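Local structure of putative dehydratase (Salmonella enterica subsp. enterica serovar Enteritidis, 3TW9) at residues C[37-41]-C[417-422]; C[44-49]-C[61-67]. The protein catalyses, with low activity in vitro and with one bound magnesium ion per subunit, the dehydration of D-gluconate to 2-dehydro-3-deoxy-D-gluconate. All coordinates share one frame; numbering follows the deposited sequence.

Both contacts reach one three-stranded antiparallel sheet, contact 1 through strand 31-39 and contact 2 through strands 46-53 and 59-63, and their centres are about 10 Å apart. Strand 31-39, which meets the chain's late segment 417-422 in contact 1, pairs with strand 46-53 of contact 2: I37 N lies 2.7 Å from V48 O, probably hydrogen-bonded, and T39 O stands likewise 2.9 Å from L46 N. C422 and D45 also pack together, CA to OD1 3.2 Å. Contact 2 comes nearer the substrate pocket, the side chain of T67 being about 4 Å from that of D354, assigned to substrate binding; in contact 1 the side chain of A40 is about 10 Å from that of D354.

Contact 1 of 2, residues C[37-41]-C[417-422]; sequences ILTAP and AAKYPC
T39, the last residue of strand 31-39, and A40 just beyond it hold 417-422 through one side-chain and one backbone hydrogen bond. T39 OG1 donates to A417 O at 2.8 Å, approaching well to the side of the carbonyl, with a C=O...donor angle of 113°. The hydroxyl is placed for this because OG1 stands anti to the backbone N (chi1 -174°), beside the carbonyl carbon. Next along the chain, A40 N donates to Y420 O at 2.8 Å, and the same oxygen receives a CA-H...O contact from T39 CA.

Proline and tyrosine close the far end. P41 lies over one face of the Y420 ring, CA 4.0 Å from the ring centroid and displaced toward the rim, in a CH-pi contact; its CB reaches Y420 CD2, and the two side chains cross at about a right angle. K419 CB lies on the opposite face of the tyrosine, while T39 OG1 lies at its edge. On the other side of the A40 bond, C422 SG packs on L38 CB at 3.8 Å, and a water bridges the two backbones, donating to L38 O and accepting from C422 N.

What shapes the late segment is a type I beta turn from A417 to Y420. Its Y420 N-A417 O bond, 3.1 Å long, makes A417 O a double acceptor, so one carbonyl both closes the turn and fastens it to T39. The contact thus returns the C-terminal part of the chain to the N-terminal sheet, as in the capping domains of enolase-superfamily enzymes, which are built from both chain ends. Helix 383-388 packs against A417, Y420 and P41, N382 donates through ND2 to P41 O, and L38 rests on helix 70-85, while strand 46-53 pairs with 37-39.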
# COMPACT_ATOMS: atom_id res chain seq x y z
N ILE C 37 22.15 -6.47 18.63
CA ILE C 37 23.27 -7.39 18.44
C ILE C 37 24.15 -6.92 17.31
O ILE C 37 23.69 -6.77 16.17
CB ILE C 37 22.75 -8.84 18.18
CG1 ILE C 37 21.82 -9.28 19.32
CG2 ILE C 37 23.93 -9.83 17.99
CD1 ILE C 37 20.81 -10.38 18.94
N LEU C 38 25.42 -6.64 17.63
CA LEU C 38 26.38 -6.24 16.63
C LEU C 38 27.33 -7.38 16.26
O LEU C 38 28.04 -7.92 17.12
CB LEU C 38 27.18 -5.03 17.11
CG LEU C 38 26.46 -3.68 17.28
CD1 LEU C 38 27.52 -2.64 17.55
CD2 LEU C 38 25.69 -3.28 16.04
N THR C 39 27.36 -7.75 14.99
CA THR C 39 28.15 -8.92 14.55
C THR C 39 28.63 -8.73 13.10
O THR C 39 27.96 -8.09 12.29
CB THR C 39 27.34 -10.25 14.73
OG1 THR C 39 28.16 -11.39 14.42
CG2 THR C 39 26.06 -10.27 13.86
N ALA C 40 29.80 -9.27 12.76
CA ALA C 40 30.29 -9.16 11.39
C ALA C 40 30.82 -10.50 10.81
O ALA C 40 31.98 -10.58 10.41
CB ALA C 40 31.38 -8.11 11.31
N PRO C 41 29.97 -11.55 10.76
CA PRO C 41 30.46 -12.86 10.29
C PRO C 41 30.95 -12.89 8.84
O PRO C 41 31.78 -13.75 8.48
CB PRO C 41 29.22 -13.77 10.43
CG PRO C 41 28.31 -13.05 11.33
CD PRO C 41 28.53 -11.61 11.05
N ALA C 417 27.41 -15.26 17.10
CA ALA C 417 27.50 -13.85 16.69
C ALA C 417 28.59 -13.07 17.41
O ALA C 417 29.31 -12.27 16.80
CB ALA C 417 26.14 -13.17 16.88
N ALA C 418 28.74 -13.34 18.72
CA ALA C 418 29.73 -12.69 19.58
C ALA C 418 31.18 -12.97 19.18
O ALA C 418 32.09 -12.21 19.55
CB ALA C 418 29.48 -13.08 21.05
N LYS C 419 31.37 -14.04 18.40
CA LYS C 419 32.69 -14.44 17.92
C LYS C 419 33.20 -13.55 16.80
O LYS C 419 34.40 -13.57 16.49
CB LYS C 419 32.66 -15.89 17.45
CG LYS C 419 32.41 -16.90 18.57
CD LYS C 419 31.97 -18.26 18.02
CE LYS C 419 32.96 -18.86 17.01
NZ LYS C 419 32.30 -19.83 16.09
N TYR C 420 32.30 -12.77 16.19
CA TYR C 420 32.65 -11.84 15.11
C TYR C 420 32.32 -10.39 15.50
O TYR C 420 31.32 -9.84 15.01
CB TYR C 420 31.92 -12.21 13.80
CG TYR C 420 32.04 -13.69 13.45
CD1 TYR C 420 33.16 -14.18 12.78
CD2 TYR C 420 31.03 -14.58 13.82
CE1 TYR C 420 33.27 -15.54 12.48
CE2 TYR C 420 31.14 -15.94 13.52
CZ TYR C 420 32.25 -16.40 12.86
OH TYR C 420 32.35 -17.74 12.56
N PRO C 421 33.15 -9.76 16.36
CA PRO C 421 32.83 -8.39 16.76
C PRO C 421 32.98 -7.42 15.59
O PRO C 421 33.74 -7.67 14.65
CB PRO C 421 33.85 -8.09 17.86
CG PRO C 421 35.00 -8.98 17.57
CD PRO C 421 34.40 -10.24 17.00
N CYS C 422 32.20 -6.35 15.63
CA CYS C 422 32.27 -5.30 14.60
C CYS C 422 33.59 -4.52 14.66
O CYS C 422 34.23 -4.44 15.70
CB CYS C 422 31.06 -4.36 14.69
SG CYS C 422 29.51 -5.08 14.12
O HOH W 1 30.56 -6.13 17.99

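Contact 2 of 2, residues C[44-49]-C[61-67]; sequences IDLAVV and LGCATFT
Strands 46-49 and 61-63 run antiparallel, their axes at 146°; V49 and G62 form a hydrogen-bonded pair and V48 and C63 a non-hydrogen-bonded one. V49 N donates to G62 O and G62 N to V49 O, both at 2.9 Å, and V48 CG1 meets L61 CD2 beside them. A64 N still reaches A47 O at 2.8 Å, but from above the carbonyl plane, 35° out of it. On the opposite face from V48, the one that V49 shares, A47 CB packs against A64 CB at 3.9 Å.

Beyond A64 a threonine side chain takes over the backbone's part. T65 OG1 accepts from A47 N at 3.1 Å in a fairly straight bond; the hydroxyl lies beside its own backbone N (chi1 -52°), which leaves the methyl CG2 to pack on L46 CD2, 3.8 Å away. The hairpin of strands 46-53 and 59-63 belongs to the three-stranded antiparallel sheet of the N-terminal domain in this mandelate racemase-like enolase-superfamily fold, and T65 and T67 carry its contacts past the last bridge toward the substrate pocket.

T67 OG1 donates to D45 O at 2.8 Å, in the carbonyl plane and on a lone pair. One water donates to this hydroxyl and accepts from D45 N; a second donates both to D45 OD2 and to T67 O, so that two waters supplement the direct bond. The D45 carboxylate is also bound by the backbone N-H groups of E423 and G424, which tie the residue just before the strand to the late chain. I44 CG2 approaches T67 OG1 to 3.5 Å, and both side chains touch D354, assigned to substrate binding, as is Q68, the neighbour of T67.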
# COMPACT_ATOMS: atom_id res chain seq x y z
N ILE C 44 31.69 -7.72 7.51
CA ILE C 44 30.98 -6.45 7.26
C ILE C 44 30.09 -6.21 8.50
O ILE C 44 29.32 -7.10 8.89
CB ILE C 44 30.07 -6.54 5.99
CG1 ILE C 44 30.89 -6.78 4.71
CG2 ILE C 44 29.24 -5.26 5.85
CD1 ILE C 44 30.08 -7.27 3.52
N ASP C 45 30.20 -5.04 9.13
CA ASP C 45 29.44 -4.77 10.36
C ASP C 45 27.92 -4.83 10.14
O ASP C 45 27.40 -4.19 9.23
CB ASP C 45 29.80 -3.38 10.93
CG ASP C 45 31.22 -3.31 11.48
OD1 ASP C 45 31.93 -4.35 11.54
OD2 ASP C 45 31.61 -2.21 11.88
N LEU C 46 27.24 -5.62 10.96
CA LEU C 46 25.79 -5.77 10.92
C LEU C 46 25.16 -5.37 12.26
O LEU C 46 25.79 -5.53 13.32
CB LEU C 46 25.39 -7.22 10.61
CG LEU C 46 26.05 -7.96 9.45
CD1 LEU C 46 25.62 -9.43 9.42
CD2 LEU C 46 25.79 -7.25 8.08
N ALA C 47 23.93 -4.85 12.20
CA ALA C 47 23.12 -4.65 13.41
C ALA C 47 21.82 -5.40 13.26
O ALA C 47 21.10 -5.24 12.28
CB ALA C 47 22.84 -3.18 13.67
N VAL C 48 21.55 -6.23 14.24
CA VAL C 48 20.32 -6.97 14.30
C VAL C 48 19.66 -6.66 15.64
O VAL C 48 20.29 -6.77 16.69
CB VAL C 48 20.58 -8.51 14.19
CG1 VAL C 48 19.31 -9.30 14.50
CG2 VAL C 48 21.11 -8.84 12.81
N VAL C 49 18.40 -6.25 15.58
CA VAL C 49 17.58 -6.04 16.77
C VAL C 49 16.84 -7.31 17.15
O VAL C 49 16.20 -7.91 16.29
CB VAL C 49 16.54 -4.87 16.54
CG1 VAL C 49 15.45 -4.81 17.64
CG2 VAL C 49 17.25 -3.54 16.48
N LEU C 61 13.22 -10.77 15.23
CA LEU C 61 14.48 -10.23 14.78
C LEU C 61 14.26 -9.26 13.62
O LEU C 61 13.42 -9.51 12.74
CB LEU C 61 15.45 -11.31 14.30
CG LEU C 61 15.77 -12.38 15.35
CD1 LEU C 61 16.61 -13.44 14.65
CD2 LEU C 61 16.49 -11.73 16.52
N GLY C 62 15.06 -8.20 13.62
CA GLY C 62 14.99 -7.19 12.58
C GLY C 62 16.36 -6.70 12.18
O GLY C 62 17.30 -6.75 12.96
N CYS C 63 16.49 -6.25 10.93
CA CYS C 63 17.75 -5.72 10.47
C CYS C 63 17.80 -4.21 10.69
O CYS C 63 16.85 -3.49 10.32
CB CYS C 63 17.99 -6.03 8.99
SG CYS C 63 19.68 -5.74 8.43
N ALA C 64 18.94 -3.76 11.23
CA ALA C 64 19.26 -2.34 11.39
C ALA C 64 20.59 -1.97 10.76
O ALA C 64 21.27 -1.06 11.24
CB ALA C 64 19.24 -1.96 12.91
N THR C 65 20.96 -2.67 9.68
CA THR C 65 22.29 -2.54 9.13
C THR C 65 22.46 -1.33 8.19
O THR C 65 22.10 -1.41 7.00
CB THR C 65 22.73 -3.87 8.46
OG1 THR C 65 22.54 -4.95 9.40
CG2 THR C 65 24.18 -3.82 7.97
N PHE C 66 22.93 -0.23 8.78
CA PHE C 66 23.63 0.84 8.08
C PHE C 66 25.07 0.62 8.53
O PHE C 66 25.50 1.12 9.57
CB PHE C 66 23.05 2.20 8.52
CG PHE C 66 23.81 3.42 8.04
CD1 PHE C 66 24.74 3.38 7.00
CD2 PHE C 66 23.54 4.66 8.62
CE1 PHE C 66 25.41 4.52 6.57
CE2 PHE C 66 24.19 5.82 8.18
CZ PHE C 66 25.14 5.74 7.16
N THR C 67 25.82 -0.13 7.71
CA THR C 67 27.14 -0.63 8.13
C THR C 67 28.16 0.46 8.50
O THR C 67 28.88 0.34 9.51
CB THR C 67 27.75 -1.62 7.09
OG1 THR C 67 28.84 -2.34 7.67
CG2 THR C 67 28.29 -0.91 5.85
O HOH W 2 30.75 0.56 11.37
O HOH W 3 31.79 -2.98 7.84